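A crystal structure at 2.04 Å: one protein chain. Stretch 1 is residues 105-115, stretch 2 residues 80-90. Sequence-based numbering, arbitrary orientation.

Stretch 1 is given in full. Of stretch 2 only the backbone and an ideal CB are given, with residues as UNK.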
# COMPACT_ATOMS: atom_id res chain seq x y z
N GLN B 105 -30.46 1.49 -1.07
CA GLN B 105 -31.80 2.04 -1.01
C GLN B 105 -32.54 1.57 0.25
O GLN B 105 -33.21 2.36 0.90
CB GLN B 105 -32.62 1.72 -2.28
CG GLN B 105 -33.21 0.33 -2.40
CD GLN B 105 -34.35 0.28 -3.43
OE1 GLN B 105 -34.20 0.72 -4.57
NE2 GLN B 105 -35.49 -0.28 -3.03
N GLU B 106 -32.38 0.30 0.63
CA GLU B 106 -33.06 -0.18 1.83
C GLU B 106 -32.46 0.49 3.07
O GLU B 106 -33.17 0.79 4.02
CB GLU B 106 -32.95 -1.71 1.96
CG GLU B 106 -33.52 -2.45 0.75
CD GLU B 106 -34.35 -3.67 1.14
OE1 GLU B 106 -34.00 -4.35 2.13
OE2 GLU B 106 -35.34 -3.95 0.43
N ALA B 107 -31.15 0.74 3.04
CA ALA B 107 -30.52 1.41 4.17
C ALA B 107 -31.18 2.79 4.30
O ALA B 107 -31.59 3.20 5.38
CB ALA B 107 -29.02 1.57 3.93
N ARG B 108 -31.31 3.49 3.18
CA ARG B 108 -31.92 4.82 3.21
C ARG B 108 -33.36 4.75 3.69
O ARG B 108 -33.83 5.64 4.40
CB ARG B 108 -31.86 5.47 1.82
CG ARG B 108 -30.46 5.89 1.43
CD ARG B 108 -30.43 6.76 0.17
NE ARG B 108 -29.11 7.36 -0.02
CZ ARG B 108 -28.18 6.90 -0.85
NH1 ARG B 108 -28.42 5.83 -1.60
NH2 ARG B 108 -27.00 7.50 -0.92
N GLU B 109 -34.07 3.69 3.30
CA GLU B 109 -35.45 3.53 3.71
C GLU B 109 -35.53 3.36 5.22
O GLU B 109 -36.38 3.96 5.87
CB GLU B 109 -36.10 2.35 2.98
CG GLU B 109 -36.08 2.50 1.45
CD GLU B 109 -36.82 1.40 0.71
OE1 GLU B 109 -36.78 0.23 1.17
OE2 GLU B 109 -37.42 1.70 -0.34
N LEU B 110 -34.63 2.55 5.79
CA LEU B 110 -34.61 2.34 7.23
C LEU B 110 -34.30 3.64 7.98
O LEU B 110 -34.93 3.93 9.00
CB LEU B 110 -33.59 1.26 7.61
CG LEU B 110 -33.94 -0.16 7.15
CD1 LEU B 110 -32.94 -1.15 7.71
CD2 LEU B 110 -35.36 -0.52 7.62
N ILE B 111 -33.34 4.41 7.48
CA ILE B 111 -32.99 5.67 8.10
C ILE B 111 -34.23 6.58 8.16
O ILE B 111 -34.55 7.13 9.22
CB ILE B 111 -31.85 6.37 7.32
CG1 ILE B 111 -30.56 5.55 7.45
CG2 ILE B 111 -31.62 7.79 7.86
CD1 ILE B 111 -29.38 6.08 6.64
N ALA B 112 -34.93 6.69 7.04
CA ALA B 112 -36.14 7.51 6.97
C ALA B 112 -37.21 6.99 7.92
O ALA B 112 -37.89 7.77 8.58
CB ALA B 112 -36.67 7.51 5.54
N LEU B 113 -37.36 5.67 7.98
CA LEU B 113 -38.35 5.05 8.84
C LEU B 113 -38.09 5.33 10.32
O LEU B 113 -39.01 5.69 11.06
CB LEU B 113 -38.40 3.54 8.59
CG LEU B 113 -39.46 2.74 9.36
CD1 LEU B 113 -40.86 3.26 9.01
CD2 LEU B 113 -39.34 1.26 9.01
N ALA B 114 -36.85 5.16 10.76
CA ALA B 114 -36.51 5.39 12.16
C ALA B 114 -36.80 6.84 12.53
O ALA B 114 -37.25 7.13 13.63
CB ALA B 114 -35.02 5.07 12.41
N GLU B 115 -36.55 7.76 11.60
CA GLU B 115 -36.81 9.16 11.86
C GLU B 115 -38.31 9.42 11.91
O GLU B 115 -38.79 10.21 12.72
CB GLU B 115 -36.14 10.03 10.80
CG GLU B 115 -34.63 9.79 10.74
CD GLU B 115 -33.88 10.81 9.91
OE1 GLU B 115 -34.47 11.32 8.93
OE2 GLU B 115 -32.70 11.08 10.22
N UNK B 80 -31.63 -8.97 8.33
CA UNK B 80 -31.36 -7.67 8.93
C UNK B 80 -32.33 -6.56 8.53
O UNK B 80 -32.98 -5.97 9.39
CB UNK B 80 -29.94 -7.24 8.56
N UNK B 81 -32.44 -6.29 7.23
CA UNK B 81 -33.32 -5.23 6.75
C UNK B 81 -34.79 -5.44 7.12
O UNK B 81 -35.44 -4.55 7.66
CB UNK B 81 -33.19 -5.11 5.23
N UNK B 82 -35.34 -6.63 6.84
CA UNK B 82 -36.74 -6.87 7.18
C UNK B 82 -37.06 -6.83 8.68
O UNK B 82 -38.07 -6.25 9.07
CB UNK B 82 -37.16 -8.23 6.62
N UNK B 83 -36.21 -7.42 9.52
CA UNK B 83 -36.44 -7.40 10.96
C UNK B 83 -36.28 -6.00 11.55
O UNK B 83 -36.99 -5.63 12.49
CB UNK B 83 -35.48 -8.37 11.65
N UNK B 84 -35.35 -5.23 11.00
CA UNK B 84 -35.13 -3.87 11.48
C UNK B 84 -36.39 -3.09 11.13
O UNK B 84 -36.86 -2.26 11.90
CB UNK B 84 -33.88 -3.24 10.87
N UNK B 85 -36.93 -3.37 9.95
CA UNK B 85 -38.14 -2.71 9.48
C UNK B 85 -39.30 -3.01 10.42
O UNK B 85 -40.04 -2.11 10.82
CB UNK B 85 -38.48 -3.15 8.05
N UNK B 86 -39.44 -4.29 10.77
CA UNK B 86 -40.51 -4.72 11.66
C UNK B 86 -40.35 -4.11 13.05
O UNK B 86 -41.32 -3.65 13.65
CB UNK B 86 -40.54 -6.25 11.75
N UNK B 87 -39.12 -4.12 13.56
CA UNK B 87 -38.84 -3.56 14.88
C UNK B 87 -39.22 -2.08 14.95
O UNK B 87 -39.90 -1.65 15.88
CB UNK B 87 -37.36 -3.74 15.23
N UNK B 88 -38.76 -1.31 13.96
CA UNK B 88 -39.05 0.12 13.90
C UNK B 88 -40.55 0.39 13.83
O UNK B 88 -41.07 1.23 14.56
CB UNK B 88 -38.35 0.75 12.69
N UNK B 89 -41.24 -0.32 12.94
CA UNK B 89 -42.68 -0.15 12.81
C UNK B 89 -43.39 -0.54 14.11
O UNK B 89 -44.51 -0.10 14.37
CB UNK B 89 -43.21 -0.98 11.64
N UNK B 90 -42.73 -1.35 14.93
CA UNK B 90 -43.29 -1.79 16.21
C UNK B 90 -42.92 -0.81 17.33
O UNK B 90 -43.15 -1.09 18.50
CB UNK B 90 -42.80 -3.20 16.55

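The two helices run side by side and nearly parallel, their axes 9.7 Å apart at closest approach and their N-to-C directions differing by 12°. A repeat of three or four residues therefore brings successive positions of stretch 2 to face Glu106, Leu110 and Ala114.

At position 80 the ideal CB has nothing of stretch 1 within 5.5 Å, so this helix leaves the choice open. The residue is His80, whose ring leads away and makes its hydrogen bonds elsewhere in the structure.

Position 81 is far more restricted. Its CA-to-CB bond points toward stretch 1, and the ideal CB already lies 3.3 Å from Glu106 OE1, with Leu110 CD1 at 4.7 Å. Glycine or alanine would suit such close quarters; a small polar residue such as serine is also conceivable beside the carboxylate. The residue is Ala81, its CB 3.3 Å from Glu106 OE1, and its carbonyl O is 4.0 Å from Leu110 CD2.

Positions 82 and 83 meet nothing here: the first CB points away and the second is out of reach, so many residues would serve. They are Pro82, whose phi of -63° fits a proline ring, and Leu83.

Position 84 points toward stretch 1 again, with its ideal CB 3.9 Å from Leu110 CD1. The methyl is already in contact, which favours a small apolar residue, though a larger one directed along the helix cannot be excluded. Ala84 is found, and its CB packs on Leu110 CD1 at 3.9 Å.

At position 85 CA-to-CB points sideways, the ideal CB lying 4.1 Å from Leu110 CD2 and 4.6 Å from Leu113 CD2. The carboxylate of Glu109 lies farther off, toward the N-terminal end of stretch 1. A long side chain could cover the leucines and carry a positive charge to that acid, so lysine or arginine would suit, while a shorter aliphatic residue could use only the apolar part. The residue is Arg85. Its CG lies 3.9 Å from Leu113 CD2, and NH2 donates to Glu109 OE1 at 2.7 Å in a salt bridge, the oxygen sitting at the edge of the guanidinium near its plane. NH1 passes 3.8 Å from Leu110 CD2.

Positions 86 and 87 again receive no guidance from stretch 1; they hold Leu86 and Ala87.

Position 88 points toward a surface made by Leu110, Leu113 and Ala114, with its ideal CB 3.8 Å from Leu113 CD2. Leucine, methionine or isoleucine could fill it. Leu88, with chi1 m and chi2 t, brings CD1 to 3.9 Å from Ala114 CB and 3.8 Å from Leu110 O, while its CB meets Leu113 CD2 at 3.9 Å.

Position 89 points sideways, with Leu113 CD2 5.2 Å from the ideal CB; polar and apolar residues are both plausible. In Asn89, ND2 reaches within 3.5 Å of Leu113 CD1, a contact without a hydrogen bond.

Position 90, at phi/psi -90/9, leaves the helix beyond reach of stretch 1, and Ala90 occupies it.

Stretch 2 80-90: HAPLARLALNA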
# COMPACT_ATOMS: atom_id res chain seq x y z
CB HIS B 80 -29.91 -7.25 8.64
CG HIS B 80 -28.88 -8.11 9.32
ND1 HIS B 80 -27.53 -7.83 9.28
CD2 HIS B 80 -29.01 -9.23 10.06
CE1 HIS B 80 -26.88 -8.75 9.96
NE2 HIS B 80 -27.75 -9.61 10.45
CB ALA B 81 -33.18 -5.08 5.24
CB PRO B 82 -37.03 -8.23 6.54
CG PRO B 82 -35.69 -8.89 6.47
CD PRO B 82 -34.78 -7.76 6.07
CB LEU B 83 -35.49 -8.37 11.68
CG LEU B 83 -35.83 -9.86 11.55
CD1 LEU B 83 -34.71 -10.72 12.12
CD2 LEU B 83 -37.14 -10.12 12.29
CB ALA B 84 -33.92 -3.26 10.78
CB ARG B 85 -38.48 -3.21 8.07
CG ARG B 85 -39.21 -2.20 7.22
CD ARG B 85 -39.42 -2.74 5.81
NE ARG B 85 -39.36 -1.67 4.81
CZ ARG B 85 -38.23 -1.27 4.22
NH1 ARG B 85 -37.08 -1.84 4.53
NH2 ARG B 85 -38.26 -0.29 3.32
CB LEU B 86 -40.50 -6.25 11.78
CG LEU B 86 -41.71 -6.84 12.49
CD1 LEU B 86 -42.97 -6.56 11.66
CD2 LEU B 86 -41.53 -8.34 12.66
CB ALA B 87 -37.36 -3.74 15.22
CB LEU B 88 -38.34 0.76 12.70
CG LEU B 88 -36.82 0.88 12.82
CD1 LEU B 88 -36.26 1.50 11.53
CD2 LEU B 88 -36.45 1.75 14.02
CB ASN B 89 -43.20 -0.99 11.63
CG ASN B 89 -43.07 -0.27 10.29
OD1 ASN B 89 -42.78 -0.88 9.26
ND2 ASN B 89 -43.30 1.04 10.31
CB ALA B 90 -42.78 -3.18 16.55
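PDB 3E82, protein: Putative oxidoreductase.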